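Long-range contact in tapirin (PDB 6N2C), which probably binds cellulose through its beta-helical C-terminal domain, which also carries a zinc ion, and so attaches the thermophilic bacterium to plant material: residues 351-365 and 373-387. Residues are numbered along the deposited sequence; the frame is centred on the assembly and turned at random.
Sequences VGTVVYANNLDIIGS and DTVLYCNNLKIDGEV
Asp373 reaches across to the turn at Gly352. Its CG lies anti to the backbone N (chi1 -167°), which brings OD2 2.9 Å from Gly352 N, and the bond uses the anti lone pair of OD2. CG2 of Val351 rests against the same oxygen, while OD1 makes a salt bridge with Lys392. With an alanine in its place, Gly352 N would probably lose this acceptor and Lys392 a charged partner. Beside it, the hydroxyls of Thr353 and Thr374 meet, OG1 to OG1 2.6 Å. A water bridges the carbonyl oxygens of Thr353 and Asp373. Further along, the rings of Tyr356 and Tyr377 are almost parallel, planes 15° apart, but offset so much that little of one lies over the other. CE1 of Tyr356 lies 3.5 Å from CD1 of Tyr377. The edge of the Tyr377 ring takes CG1 of Val354, and Phe442 also meets this ring. The segments are equivalent parts of successive coils of a right-handed parallel beta-helix, each contributing two strands joined by a corner. At that corner like residues fall next to each other: Asn358 beside Asn379 and Asn359 beside Asn380. Asn380 ND2 donates to Asn359 OD1 at 3.2 Å, with the amides 9° from coplanar, and Asn380 OD1 accepts from Thr399 N. Asn358 O takes both Asn379 N and Asn380 N. Inside the coil, Leu360 CD2 packs on Leu381 CD1 at 3.9 Å, and CB of Leu360 touches CB of Cys378. Ile362 sends CD1 to Leu381 and CG2 to Val387 CG1, 3.8 Å away. On the outer face, Lys382 runs its chain, extended as far as CE and bent at the last torsion, past Asp361, CD 3.5 Å from OD2, and past CD1 of Ile363; NZ stays 6.0 Å from Asp361 OD2.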
loop_
_atom_site.group_PDB
_atom_site.type_symbol
_atom_site.label_atom_id
_atom_site.label_comp_id
_atom_site.label_asym_id
_atom_site.label_seq_id
_atom_site.Cartn_x
_atom_site.Cartn_y
_atom_site.Cartn_z
ATOM N N VAL A 351 -21.558 12.187 -2.069
ATOM C CA VAL A 351 -22.535 11.865 -3.135
ATOM C C VAL A 351 -22.195 10.669 -4.035
ATOM O O VAL A 351 -21.065 10.499 -4.449
ATOM C CB VAL A 351 -22.800 13.122 -4.026
ATOM C CG1 VAL A 351 -21.509 13.597 -4.718
ATOM C CG2 VAL A 351 -23.886 12.879 -5.057
ATOM N N GLY A 352 -23.194 9.860 -4.360
ATOM C CA GLY A 352 -23.040 8.782 -5.286
ATOM C C GLY A 352 -22.341 7.486 -4.851
ATOM O O GLY A 352 -22.135 6.558 -5.653
ATOM N N THR A 353 -21.942 7.438 -3.607
ATOM C CA THR A 353 -21.256 6.325 -3.061
ATOM C C THR A 353 -22.160 5.144 -2.808
ATOM O O THR A 353 -23.385 5.296 -2.547
ATOM C CB THR A 353 -20.528 6.763 -1.766
ATOM O OG1 THR A 353 -21.447 7.407 -0.850
ATOM C CG2 THR A 353 -19.423 7.723 -2.086
ATOM N N VAL A 354 -21.582 3.947 -2.888
ATOM C CA VAL A 354 -22.306 2.716 -2.615
ATOM C C VAL A 354 -21.396 1.836 -1.768
ATOM O O VAL A 354 -20.219 1.768 -2.033
ATOM C CB VAL A 354 -22.661 1.969 -3.972
ATOM C CG1 VAL A 354 -23.405 0.700 -3.712
ATOM C CG2 VAL A 354 -23.483 2.882 -4.849
ATOM N N VAL A 355 -21.983 1.109 -0.834
ATOM C CA VAL A 355 -21.282 0.164 -0.004
ATOM C C VAL A 355 -21.889 -1.200 -0.179
ATOM O O VAL A 355 -23.146 -1.338 -0.095
ATOM C CB VAL A 355 -21.387 0.591 1.477
ATOM C CG1 VAL A 355 -20.886 -0.551 2.413
ATOM C CG2 VAL A 355 -20.659 1.871 1.674
ATOM N N TYR A 356 -21.077 -2.194 -0.571
ATOM C CA TYR A 356 -21.453 -3.599 -0.584
ATOM C C TYR A 356 -20.753 -4.421 0.500
ATOM O O TYR A 356 -19.553 -4.293 0.695
ATOM C CB TYR A 356 -21.085 -4.227 -1.926
ATOM C CG TYR A 356 -21.712 -3.561 -3.145
ATOM C CD1 TYR A 356 -23.005 -3.940 -3.605
ATOM C CD2 TYR A 356 -21.032 -2.625 -3.856
ATOM C CE1 TYR A 356 -23.548 -3.300 -4.732
ATOM C CE2 TYR A 356 -21.546 -2.063 -4.998
ATOM C CZ TYR A 356 -22.807 -2.391 -5.417
ATOM O OH TYR A 356 -23.327 -1.785 -6.510
ATOM N N ALA A 357 -21.506 -5.231 1.185
ATOM C CA ALA A 357 -21.018 -6.093 2.212
ATOM C C ALA A 357 -21.745 -7.398 2.294
ATOM O O ALA A 357 -22.856 -7.632 1.786
ATOM C CB ALA A 357 -21.141 -5.379 3.576
ATOM N N ASN A 358 -21.036 -8.356 2.865
ATOM C CA ASN A 358 -21.630 -9.592 3.366
ATOM C C ASN A 358 -22.265 -9.255 4.748
ATOM O O ASN A 358 -23.426 -8.895 4.798
ATOM C CB ASN A 358 -20.571 -10.673 3.435
ATOM C CG ASN A 358 -21.114 -11.967 3.943
ATOM O OD1 ASN A 358 -22.248 -12.306 3.647
ATOM N ND2 ASN A 358 -20.327 -12.697 4.707
ATOM N N ASN A 359 -21.499 -9.286 5.846
ATOM C CA ASN A 359 -21.994 -8.831 7.142
ATOM C C ASN A 359 -21.680 -7.391 7.360
ATOM O O ASN A 359 -20.589 -6.919 7.058
ATOM C CB ASN A 359 -21.455 -9.700 8.264
ATOM C CG ASN A 359 -21.885 -11.138 8.101
ATOM O OD1 ASN A 359 -23.033 -11.421 7.708
ATOM N ND2 ASN A 359 -20.970 -12.049 8.288
ATOM N N LEU A 360 -22.658 -6.634 7.874
ATOM C CA LEU A 360 -22.428 -5.237 8.207
ATOM C C LEU A 360 -22.833 -5.076 9.678
ATOM O O LEU A 360 -24.019 -5.311 10.035
ATOM C CB LEU A 360 -23.258 -4.311 7.306
ATOM C CG LEU A 360 -23.235 -2.837 7.736
ATOM C CD1 LEU A 360 -21.843 -2.210 7.823
ATOM C CD2 LEU A 360 -24.101 -1.958 6.896
ATOM N N ASP A 361 -21.888 -4.728 10.536
ATOM C CA ASP A 361 -22.188 -4.645 11.992
ATOM C C ASP A 361 -21.882 -3.253 12.445
ATOM O O ASP A 361 -20.820 -2.743 12.112
ATOM C CB ASP A 361 -21.275 -5.586 12.769
ATOM C CG ASP A 361 -21.616 -7.068 12.636
ATOM O OD1 ASP A 361 -21.963 -7.527 11.535
ATOM O OD2 ASP A 361 -21.503 -7.809 13.690
ATOM N N ILE A 362 -22.804 -2.610 13.197
ATOM C CA ILE A 362 -22.605 -1.251 13.711
ATOM C C ILE A 362 -22.960 -1.338 15.203
ATOM O O ILE A 362 -24.117 -1.770 15.538
ATOM C CB ILE A 362 -23.516 -0.272 13.031
ATOM C CG1 ILE A 362 -23.479 -0.441 11.467
ATOM C CG2 ILE A 362 -23.130 1.153 13.275
ATOM C CD1 ILE A 362 -24.801 -0.249 10.801
ATOM N N ILE A 363 -21.993 -1.028 16.074
ATOM C CA ILE A 363 -22.053 -1.498 17.483
ATOM C C ILE A 363 -21.784 -0.330 18.386
ATOM O O ILE A 363 -20.675 0.263 18.364
ATOM C CB ILE A 363 -21.069 -2.632 17.823
ATOM C CG1 ILE A 363 -21.155 -3.826 16.853
ATOM C CG2 ILE A 363 -21.293 -3.133 19.253
ATOM C CD1 ILE A 363 -22.486 -4.530 16.733
ATOM N N GLY A 364 -22.808 0.073 19.172
ATOM C CA GLY A 364 -22.661 1.147 20.109
ATOM C C GLY A 364 -23.028 2.527 19.670
ATOM O O GLY A 364 -23.086 2.877 18.518
ATOM N N SER A 365 -23.225 3.379 20.679
ATOM C CA SER A 365 -23.760 4.685 20.519
ATOM C C SER A 365 -22.838 5.737 19.862
ATOM O O SER A 365 -23.324 6.753 19.372
ATOM C CB SER A 365 -24.300 5.193 21.913
ATOM O OG SER A 365 -23.216 5.515 22.774
ATOM N N ASP A 373 -26.372 10.325 1.185
ATOM C CA ASP A 373 -26.710 9.908 -0.170
ATOM C C ASP A 373 -26.366 8.458 -0.514
ATOM O O ASP A 373 -26.545 7.998 -1.681
ATOM C CB ASP A 373 -26.057 10.832 -1.254
ATOM C CG ASP A 373 -26.647 10.619 -2.623
ATOM O OD1 ASP A 373 -27.923 10.503 -2.717
ATOM O OD2 ASP A 373 -25.921 10.481 -3.646
ATOM N N THR A 374 -25.945 7.690 0.479
ATOM C CA THR A 374 -25.344 6.387 0.156
ATOM C C THR A 374 -26.356 5.300 0.246
ATOM O O THR A 374 -27.186 5.289 1.216
ATOM C CB THR A 374 -24.160 6.116 1.117
ATOM O OG1 THR A 374 -23.207 7.145 1.011
ATOM C CG2 THR A 374 -23.458 4.725 0.910
ATOM N N VAL A 375 -26.228 4.324 -0.687
ATOM C CA VAL A 375 -26.923 3.102 -0.606
ATOM C C VAL A 375 -25.997 2.017 -0.048
ATOM O O VAL A 375 -24.879 1.864 -0.552
ATOM C CB VAL A 375 -27.457 2.694 -1.986
ATOM C CG1 VAL A 375 -28.267 1.430 -1.888
ATOM C CG2 VAL A 375 -28.271 3.829 -2.587
ATOM N N LEU A 376 -26.456 1.260 0.935
ATOM C CA LEU A 376 -25.722 0.159 1.520
ATOM C C LEU A 376 -26.446 -1.158 1.240
ATOM O O LEU A 376 -27.671 -1.281 1.498
ATOM C CB LEU A 376 -25.514 0.367 3.011
ATOM C CG LEU A 376 -24.739 1.677 3.277
ATOM C CD1 LEU A 376 -25.694 2.794 3.610
ATOM C CD2 LEU A 376 -23.704 1.542 4.358
ATOM N N TYR A 377 -25.710 -2.137 0.716
ATOM C CA TYR A 377 -26.207 -3.459 0.455
ATOM C C TYR A 377 -25.473 -4.448 1.392
ATOM O O TYR A 377 -24.246 -4.449 1.424
ATOM C CB TYR A 377 -25.912 -3.894 -1.021
ATOM C CG TYR A 377 -26.522 -3.085 -2.069
ATOM C CD1 TYR A 377 -25.966 -1.933 -2.528
ATOM C CD2 TYR A 377 -27.735 -3.489 -2.614
ATOM C CE1 TYR A 377 -26.552 -1.156 -3.491
ATOM C CE2 TYR A 377 -28.335 -2.750 -3.590
ATOM C CZ TYR A 377 -27.761 -1.610 -4.046
ATOM O OH TYR A 377 -28.399 -0.860 -5.006
ATOM N N CYS A 378 -26.224 -5.263 2.118
ATOM C CA CYS A 378 -25.678 -6.316 2.931
ATOM C C CYS A 378 -26.493 -7.603 2.923
ATOM O O CYS A 378 -27.722 -7.602 2.656
ATOM C CB CYS A 378 -25.363 -5.834 4.373
ATOM S SG CYS A 378 -26.876 -5.398 5.263
ATOM N N ASN A 379 -25.823 -8.706 3.278
ATOM C CA ASN A 379 -26.526 -9.936 3.557
ATOM C C ASN A 379 -27.103 -9.924 4.981
ATOM O O ASN A 379 -28.321 -10.057 5.170
ATOM C CB ASN A 379 -25.634 -11.140 3.325
ATOM C CG ASN A 379 -26.306 -12.450 3.843
ATOM O OD1 ASN A 379 -27.526 -12.620 3.724
ATOM N ND2 ASN A 379 -25.500 -13.384 4.329
ATOM N N ASN A 380 -26.261 -9.668 5.993
ATOM C CA ASN A 380 -26.755 -9.548 7.332
ATOM C C ASN A 380 -26.394 -8.187 7.869
ATOM O O ASN A 380 -25.273 -7.704 7.648
ATOM C CB ASN A 380 -26.209 -10.648 8.222
ATOM C CG ASN A 380 -26.716 -12.022 7.836
ATOM O OD1 ASN A 380 -27.908 -12.241 7.572
ATOM N ND2 ASN A 380 -25.791 -12.999 7.851
ATOM N N LEU A 381 -27.338 -7.584 8.598
ATOM C CA LEU A 381 -27.171 -6.294 9.273
ATOM C C LEU A 381 -27.338 -6.509 10.758
ATOM O O LEU A 381 -28.380 -7.034 11.168
ATOM C CB LEU A 381 -28.212 -5.341 8.842
ATOM C CG LEU A 381 -28.236 -3.923 9.488
ATOM C CD1 LEU A 381 -26.936 -3.240 9.213
ATOM C CD2 LEU A 381 -29.333 -3.070 8.958
ATOM N N LYS A 382 -26.333 -6.124 11.566
ATOM C CA LYS A 382 -26.425 -6.150 13.035
ATOM C C LYS A 382 -26.255 -4.753 13.561
ATOM O O LYS A 382 -25.292 -4.082 13.214
ATOM C CB LYS A 382 -25.369 -7.058 13.680
ATOM C CG LYS A 382 -25.421 -7.105 15.201
ATOM C CD LYS A 382 -24.399 -8.104 15.710
ATOM C CE LYS A 382 -24.354 -8.201 17.210
ATOM N NZ LYS A 382 -25.626 -8.686 17.905
ATOM N N ILE A 383 -27.243 -4.265 14.322
ATOM C CA ILE A 383 -27.221 -2.972 14.994
ATOM C C ILE A 383 -27.396 -3.294 16.511
ATOM O O ILE A 383 -28.331 -4.023 16.893
ATOM C CB ILE A 383 -28.339 -2.085 14.496
ATOM C CG1 ILE A 383 -28.035 -1.625 13.068
ATOM C CG2 ILE A 383 -28.480 -0.856 15.380
ATOM C CD1 ILE A 383 -29.168 -0.913 12.436
ATOM N N ASP A 384 -26.402 -2.882 17.320
ATOM C CA ASP A 384 -26.439 -3.027 18.754
ATOM C C ASP A 384 -26.260 -1.648 19.338
ATOM O O ASP A 384 -25.192 -0.991 19.179
ATOM C CB ASP A 384 -25.400 -4.057 19.202
ATOM C CG ASP A 384 -25.292 -4.173 20.706
ATOM O OD1 ASP A 384 -26.169 -3.676 21.373
ATOM O OD2 ASP A 384 -24.301 -4.762 21.144
ATOM N N GLY A 385 -27.289 -1.151 19.992
ATOM C CA GLY A 385 -27.266 0.182 20.562
ATOM C C GLY A 385 -27.792 1.293 19.732
ATOM O O GLY A 385 -28.273 1.061 18.619
ATOM N N GLU A 386 -27.679 2.518 20.252
ATOM C CA GLU A 386 -28.270 3.687 19.640
ATOM C C GLU A 386 -27.211 4.203 18.719
ATOM O O GLU A 386 -26.673 5.304 18.862
ATOM C CB GLU A 386 -28.722 4.733 20.677
ATOM C CG GLU A 386 -29.872 4.179 21.620
ATOM C CD GLU A 386 -31.240 4.036 20.931
ATOM O OE1 GLU A 386 -31.452 4.632 19.838
ATOM O OE2 GLU A 386 -32.139 3.275 21.434
ATOM N N VAL A 387 -26.981 3.406 17.663
ATOM C CA VAL A 387 -26.026 3.821 16.618
ATOM C C VAL A 387 -26.422 5.137 15.922
ATOM O O VAL A 387 -27.554 5.564 15.937
ATOM C CB VAL A 387 -25.801 2.648 15.606
ATOM C CG1 VAL A 387 -25.298 1.420 16.339
ATOM C CG2 VAL A 387 -27.046 2.328 14.804
HETATM O O HOH W 1 -25.327 6.739 -3.691
HETATM O O HOH W 2 -24.047 -8.726 10.451
#